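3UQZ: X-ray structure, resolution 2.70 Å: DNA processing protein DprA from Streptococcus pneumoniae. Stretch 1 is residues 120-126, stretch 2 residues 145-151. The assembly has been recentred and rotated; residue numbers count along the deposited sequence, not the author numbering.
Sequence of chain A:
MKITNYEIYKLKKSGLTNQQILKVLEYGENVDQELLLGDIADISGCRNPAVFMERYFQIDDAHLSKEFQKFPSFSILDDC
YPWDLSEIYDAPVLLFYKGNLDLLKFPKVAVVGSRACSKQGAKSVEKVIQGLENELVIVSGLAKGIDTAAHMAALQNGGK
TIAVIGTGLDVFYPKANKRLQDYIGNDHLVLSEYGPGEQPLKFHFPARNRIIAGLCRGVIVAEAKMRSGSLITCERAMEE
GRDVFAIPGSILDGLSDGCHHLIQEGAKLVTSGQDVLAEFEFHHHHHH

Stretch 1 120-126: QGAKSVE
Stretch 2 (145-151) GIDTAAH

Residues 120-126 lie within a helix that extends beyond both ends of the stretch. In the second stretch Gly-145 is the N-cap and 146-151 begin a helix that runs on. The two helices point the same general way, with 35° between their N-to-C directions (signed crossing angle -35°) and axes 8.9 Å apart at closest approach. Phi/psi values are helical, near -60/-45, except at Gly-145 (96/-128). There a CB would jam against the preceding carbonyl, so glycine is required.

Register is set by two CA-CA pairs: Ala-122 to Ala-149, 5.7 Å, and Val-125 to Ala-150, 6.3 Å. Backbone hydrogen bonds hold each helix, such as Val-125 N to Gly-121 O at 3.2 Å and Ala-150 N to Ile-146 O at 2.9 Å. No hydrogen bond crosses between the stretches. The contact is apolar packing and buries 241 Å², both sides summed.

Ala-122 CB meets Ala-149 CB at 4.0 Å; these small methyls suit the close backbones. Val-125 points toward the second helix with chi1 t (171°). Its CG2 lies 3.8 Å from Ile-146 CD1, while its CG1 lies 4.0 Å from Ala-150 CA and 4.2 Å from Ala-150 CB. Its branches thus reach two successive parts of the other helix. Ile-146 starts sideways, but its m,m rotamer (-59°, -68°) brings its end nearer. Its CD1 also sits 3.8 Å from Gly-121 O. A CB on Gly-121 would point toward the second stretch and lie 3.6 Å from Ile-146 CD1, so it would fit only tightly here, and the bare glycine lets Ile-146 CD1 pack against the backbone.

The polar side chains stay out of the contact. Ser-124, chi1 m, donates from OG to Gln-120 O at 2.7 Å, which satisfies the hydroxyl of this buried residue. Lys-123 points away, and its NZ makes a long salt bridge to Glu-126 OE1 at 4.0 Å. Asp-147, chi1 m, also points away; its OD2 is hydrogen-bonded elsewhere in the structure.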

# COMPACT_ATOMS: atom_id res chain seq x y z
N GLN A 120 11.87 13.66 -3.07
CA GLN A 120 10.46 13.28 -3.09
C GLN A 120 10.05 12.69 -1.75
O GLN A 120 8.98 13.03 -1.24
CB GLN A 120 10.14 12.30 -4.24
CG GLN A 120 10.30 12.90 -5.65
CD GLN A 120 9.27 13.96 -5.98
OE1 GLN A 120 9.50 15.16 -5.81
NE2 GLN A 120 8.11 13.53 -6.47
N GLY A 121 10.93 11.87 -1.17
CA GLY A 121 10.74 11.29 0.16
C GLY A 121 10.59 12.35 1.24
O GLY A 121 9.64 12.28 2.03
N ALA A 122 11.48 13.36 1.23
CA ALA A 122 11.43 14.49 2.17
C ALA A 122 10.17 15.33 2.00
O ALA A 122 9.60 15.76 3.00
CB ALA A 122 12.67 15.36 2.01
N LYS A 123 9.70 15.54 0.75
CA LYS A 123 8.49 16.32 0.47
C LYS A 123 7.23 15.57 0.93
O LYS A 123 6.25 16.20 1.34
CB LYS A 123 8.39 16.73 -1.01
CG LYS A 123 9.46 17.70 -1.51
CD LYS A 123 9.01 19.15 -1.55
CE LYS A 123 10.19 20.10 -1.55
NZ LYS A 123 9.78 21.48 -1.21
N SER A 124 7.27 14.21 0.87
CA SER A 124 6.18 13.33 1.30
C SER A 124 5.96 13.47 2.80
O SER A 124 4.83 13.62 3.25
CB SER A 124 6.50 11.87 0.97
OG SER A 124 6.82 11.72 -0.40
N VAL A 125 7.06 13.44 3.58
CA VAL A 125 7.07 13.58 5.04
C VAL A 125 6.54 14.95 5.43
O VAL A 125 5.66 15.05 6.29
CB VAL A 125 8.49 13.30 5.61
CG1 VAL A 125 8.58 13.64 7.09
CG2 VAL A 125 8.87 11.85 5.40
N GLU A 126 7.03 16.01 4.75
CA GLU A 126 6.62 17.40 4.95
C GLU A 126 5.11 17.58 4.74
O GLU A 126 4.46 18.23 5.55
CB GLU A 126 7.43 18.34 4.06
CG GLU A 126 7.19 19.81 4.33
CD GLU A 126 7.81 20.80 3.37
OE1 GLU A 126 8.00 20.46 2.18
OE2 GLU A 126 8.08 21.95 3.81
N GLY A 145 18.48 12.96 6.42
CA GLY A 145 17.43 12.41 5.59
C GLY A 145 16.04 12.64 6.14
O GLY A 145 15.69 13.78 6.44
N ILE A 146 15.25 11.55 6.25
CA ILE A 146 13.86 11.58 6.73
C ILE A 146 13.70 12.21 8.12
O ILE A 146 12.81 13.04 8.30
CB ILE A 146 13.16 10.18 6.61
CG1 ILE A 146 13.12 9.66 5.14
CG2 ILE A 146 11.77 10.15 7.28
CD1 ILE A 146 12.21 10.43 4.13
N ASP A 147 14.57 11.83 9.08
CA ASP A 147 14.55 12.36 10.44
C ASP A 147 14.68 13.88 10.44
O ASP A 147 13.84 14.55 11.05
CB ASP A 147 15.63 11.70 11.32
CG ASP A 147 15.42 10.25 11.72
OD1 ASP A 147 14.75 9.52 10.98
OD2 ASP A 147 15.98 9.84 12.75
N THR A 148 15.66 14.43 9.70
CA THR A 148 15.88 15.88 9.59
C THR A 148 14.67 16.59 8.98
O THR A 148 14.26 17.65 9.48
CB THR A 148 17.20 16.17 8.86
OG1 THR A 148 18.25 15.50 9.56
CG2 THR A 148 17.51 17.65 8.77
N ALA A 149 14.09 16.00 7.92
CA ALA A 149 12.92 16.55 7.24
C ALA A 149 11.70 16.55 8.15
O ALA A 149 10.87 17.45 8.06
CB ALA A 149 12.64 15.76 5.97
N ALA A 150 11.61 15.54 9.04
CA ALA A 150 10.54 15.41 10.03
C ALA A 150 10.59 16.56 11.05
O ALA A 150 9.57 17.20 11.31
CB ALA A 150 10.63 14.06 10.72
N HIS A 151 11.80 16.83 11.60
CA HIS A 151 12.06 17.87 12.59
C HIS A 151 11.80 19.25 12.00
O HIS A 151 11.06 20.02 12.58
CB HIS A 151 13.50 17.76 13.11
CG HIS A 151 13.74 16.61 14.03
ND1 HIS A 151 14.76 15.70 13.80
CD2 HIS A 151 13.12 16.27 15.19
CE1 HIS A 151 14.71 14.85 14.81
NE2 HIS A 151 13.74 15.15 15.66